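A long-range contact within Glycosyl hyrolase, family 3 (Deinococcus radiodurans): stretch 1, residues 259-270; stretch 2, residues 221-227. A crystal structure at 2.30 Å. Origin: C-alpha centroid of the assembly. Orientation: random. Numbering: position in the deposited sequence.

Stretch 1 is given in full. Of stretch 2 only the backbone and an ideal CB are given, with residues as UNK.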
# COMPACT_ATOMS: atom_id res chain seq x y z
N ILE A 259 -4.79 -2.91 5.27
CA ILE A 259 -3.78 -1.90 5.57
C ILE A 259 -2.42 -2.46 5.21
O ILE A 259 -2.06 -3.54 5.69
CB ILE A 259 -3.82 -1.50 7.03
CG1 ILE A 259 -5.19 -0.91 7.36
CG2 ILE A 259 -2.66 -0.53 7.35
CD1 ILE A 259 -5.40 -0.63 8.86
N VAL A 260 -1.68 -1.75 4.35
CA VAL A 260 -0.34 -2.17 3.95
C VAL A 260 0.66 -1.09 4.39
O VAL A 260 0.33 0.08 4.35
CB VAL A 260 -0.26 -2.51 2.41
CG1 VAL A 260 -0.63 -1.31 1.57
CG2 VAL A 260 1.16 -2.98 2.00
N THR A 261 1.85 -1.48 4.83
CA THR A 261 2.87 -0.51 5.22
C THR A 261 3.56 0.02 3.98
O THR A 261 3.72 -0.73 3.01
CB THR A 261 4.01 -1.17 5.95
OG1 THR A 261 4.75 -1.97 4.99
CG2 THR A 261 3.50 -2.01 7.10
N ASP A 262 4.01 1.28 4.01
CA ASP A 262 4.93 1.74 2.97
C ASP A 262 6.20 0.86 3.00
O ASP A 262 6.44 0.12 3.97
CB ASP A 262 5.27 3.23 3.19
CG ASP A 262 5.77 3.94 1.91
OD1 ASP A 262 6.18 3.27 0.94
OD2 ASP A 262 5.77 5.20 1.89
N SER A 263 7.00 0.94 1.94
CA SER A 263 8.24 0.16 1.84
C SER A 263 9.12 0.23 3.11
O SER A 263 9.50 1.32 3.55
CB SER A 263 9.03 0.66 0.63
OG SER A 263 10.37 0.17 0.65
N MSE A 264 9.47 -0.92 3.69
CA MSE A 264 10.29 -0.88 4.93
C MSE A 264 11.79 -0.60 4.67
O MSE A 264 12.56 -0.47 5.63
CB MSE A 264 10.12 -2.14 5.77
CG MSE A 264 8.67 -2.52 6.10
SE MSE A 264 7.66 -1.14 7.07
CE MSE A 264 8.60 -1.10 8.79
N GLY A 265 12.16 -0.50 3.39
CA GLY A 265 13.54 -0.21 2.96
C GLY A 265 13.89 1.27 2.80
O GLY A 265 14.97 1.61 2.33
N MSE A 266 12.98 2.14 3.19
CA MSE A 266 13.24 3.57 3.11
C MSE A 266 14.14 4.03 4.24
O MSE A 266 14.02 3.56 5.38
CB MSE A 266 11.93 4.35 3.04
CG MSE A 266 11.30 4.23 1.65
SE MSE A 266 9.44 4.77 1.64
CE MSE A 266 9.67 6.70 1.94
N GLN A 267 15.06 4.93 3.90
CA GLN A 267 16.21 5.27 4.72
C GLN A 267 15.90 5.63 6.18
O GLN A 267 16.54 5.12 7.09
CB GLN A 267 17.04 6.37 4.06
CG GLN A 267 18.49 6.41 4.52
CD GLN A 267 19.36 7.42 3.75
OE1 GLN A 267 18.85 8.38 3.16
NE2 GLN A 267 20.67 7.20 3.77
N ALA A 268 14.93 6.52 6.39
CA ALA A 268 14.61 7.00 7.74
C ALA A 268 14.19 5.86 8.68
O ALA A 268 14.59 5.85 9.84
CB ALA A 268 13.56 8.10 7.70
N ILE A 269 13.39 4.92 8.17
CA ILE A 269 13.02 3.74 8.96
C ILE A 269 14.24 2.87 9.19
O ILE A 269 14.54 2.45 10.33
CB ILE A 269 11.90 2.92 8.27
CG1 ILE A 269 10.53 3.52 8.59
CG2 ILE A 269 11.95 1.43 8.70
CD1 ILE A 269 9.95 3.11 9.94
N ASP A 270 14.96 2.61 8.10
CA ASP A 270 16.10 1.72 8.11
C ASP A 270 17.16 2.17 9.11
O ASP A 270 17.84 1.33 9.72
CB ASP A 270 16.68 1.65 6.69
CG ASP A 270 17.32 0.33 6.38
OD1 ASP A 270 16.83 -0.73 6.85
OD2 ASP A 270 18.32 0.36 5.65
N UNK A 221 -8.14 -0.81 0.03
CA UNK A 221 -6.79 -0.89 0.62
C UNK A 221 -6.22 0.49 0.86
O UNK A 221 -6.47 1.45 0.08
CB UNK A 221 -5.85 -1.69 -0.28
N UNK A 222 -5.45 0.61 1.94
CA UNK A 222 -4.81 1.85 2.32
C UNK A 222 -3.34 1.58 2.63
O UNK A 222 -3.04 0.64 3.35
CB UNK A 222 -5.52 2.48 3.52
N UNK A 223 -2.44 2.41 2.10
CA UNK A 223 -1.03 2.32 2.40
C UNK A 223 -0.65 3.40 3.39
O UNK A 223 -1.00 4.58 3.20
CB UNK A 223 -0.19 2.43 1.12
N UNK A 224 0.05 2.99 4.45
CA UNK A 224 0.41 3.92 5.52
C UNK A 224 1.75 4.58 5.29
O UNK A 224 2.64 4.03 4.65
CB UNK A 224 0.43 3.19 6.87
N UNK A 225 1.92 5.72 5.92
CA UNK A 225 3.08 6.58 5.82
C UNK A 225 4.01 6.44 7.03
O UNK A 225 3.54 6.42 8.16
CB UNK A 225 2.63 8.04 5.67
N UNK A 226 5.32 6.40 6.80
CA UNK A 226 6.30 6.45 7.89
C UNK A 226 6.42 7.88 8.43
O UNK A 226 7.48 8.48 8.38
CB UNK A 226 7.66 5.95 7.41
N UNK A 227 5.33 8.44 8.94
CA UNK A 227 5.33 9.82 9.40
C UNK A 227 4.81 9.89 10.83
O UNK A 227 3.88 9.17 11.18
CB UNK A 227 4.49 10.70 8.48

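The two stretches pair as parallel strands. V260 N donates to the backbone O of position 222 (2.9 Å), and V260 O accepts from the backbone N of position 224 (2.9 Å). These bonds are made by backbone and say little about sequence.

Position 221: phi/psi of -151/145 is extended. CA-to-CB points sideways, and no atom of stretch 1 lies within 5.5 Å of the ideal CB. Stretch 1 sets no preference, so small or larger side chains are equally open on this evidence. The residue is A221.

Position 222: the strand continues, and CB lies on the same face of the sheet as the I259 side chain. The ideal CB is 5.1 Å from I259 CG1. An apolar side chain, perhaps beta-branched, would suit. The residue is I222. Its backbone O takes the bond from V260 N, and its side chain shares the face with I259 without close contact.

Position 223: CB lies on the face of V260, 3.8 Å from V260 CG1. Beyond it stretch 1 runs on to D262 and S263. An apolar residue is expected; a long, flexible one could follow that chain. The residue is selenomethionine M223. Its CE reaches 3.4 Å from D262 OD1.

Position 224: CB returns to the face of I259 and T261, 4.9 Å from I259 CG2 and 4.7 Å from T261 CA. Val, Thr or Ile would fit this extended backbone. The residue is T224. Its CG2 meets I259 CG2 at 3.5 Å. Its OG1 sits 3.4 Å from T261 CA and has no hydrogen-bond partner in the model. Its backbone O accepts a weak bond from D262 N (3.1 Å).

Position 225: CB points away, with nothing of stretch 1 within 5.5 Å. As far as stretch 1 is concerned, many residues would do. The residue is A225.

Position 226: CB points toward stretch 1 and lies 3.9 Å from I269 CG1. Ahead is a space between D262 and I269, with S263 O as an acceptor. A flat side chain with a donor at its far end would suit; His is a good candidate, and a long amide could also reach the carbonyl. The residue is H226. NE2 donates to S263 O (2.9 Å, 167°). I269 CG1 covers one ring face, 3.6 Å from the ring centroid, and D262 CB the opposite face at 4.0 Å. The selenium atoms of M264 and M266 approach obliquely. A water accepts from H226 N and donates to D262 OD2.

Position 227: nothing of stretch 1 lies within 5.5 Å of the ideal CB, so the contact sets no preference. The residue is I227.

Stretch 2 221-227: AIMTAHI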
# COMPACT_ATOMS: atom_id res chain seq x y z
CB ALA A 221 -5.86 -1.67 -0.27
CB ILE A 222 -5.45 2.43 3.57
CG1 ILE A 222 -6.90 2.88 3.26
CG2 ILE A 222 -4.63 3.62 4.08
CD1 ILE A 222 -7.61 3.55 4.43
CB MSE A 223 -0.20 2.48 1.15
CG MSE A 223 1.30 2.20 1.38
SE MSE A 223 2.32 3.02 -0.01
CE MSE A 223 3.56 1.65 -0.42
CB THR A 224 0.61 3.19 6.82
OG1 THR A 224 1.82 2.42 6.70
CG2 THR A 224 -0.54 2.29 7.09
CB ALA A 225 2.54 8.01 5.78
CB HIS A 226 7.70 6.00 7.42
CG HIS A 226 7.73 4.65 6.78
ND1 HIS A 226 7.04 3.56 7.28
CD2 HIS A 226 8.42 4.19 5.70
CE1 HIS A 226 7.28 2.50 6.52
NE2 HIS A 226 8.12 2.86 5.56
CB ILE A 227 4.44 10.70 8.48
CG1 ILE A 227 4.96 10.65 7.04
CG2 ILE A 227 4.35 12.16 9.00
CD1 ILE A 227 3.90 11.08 6.02
O HOH W 1 6.34 6.78 3.96
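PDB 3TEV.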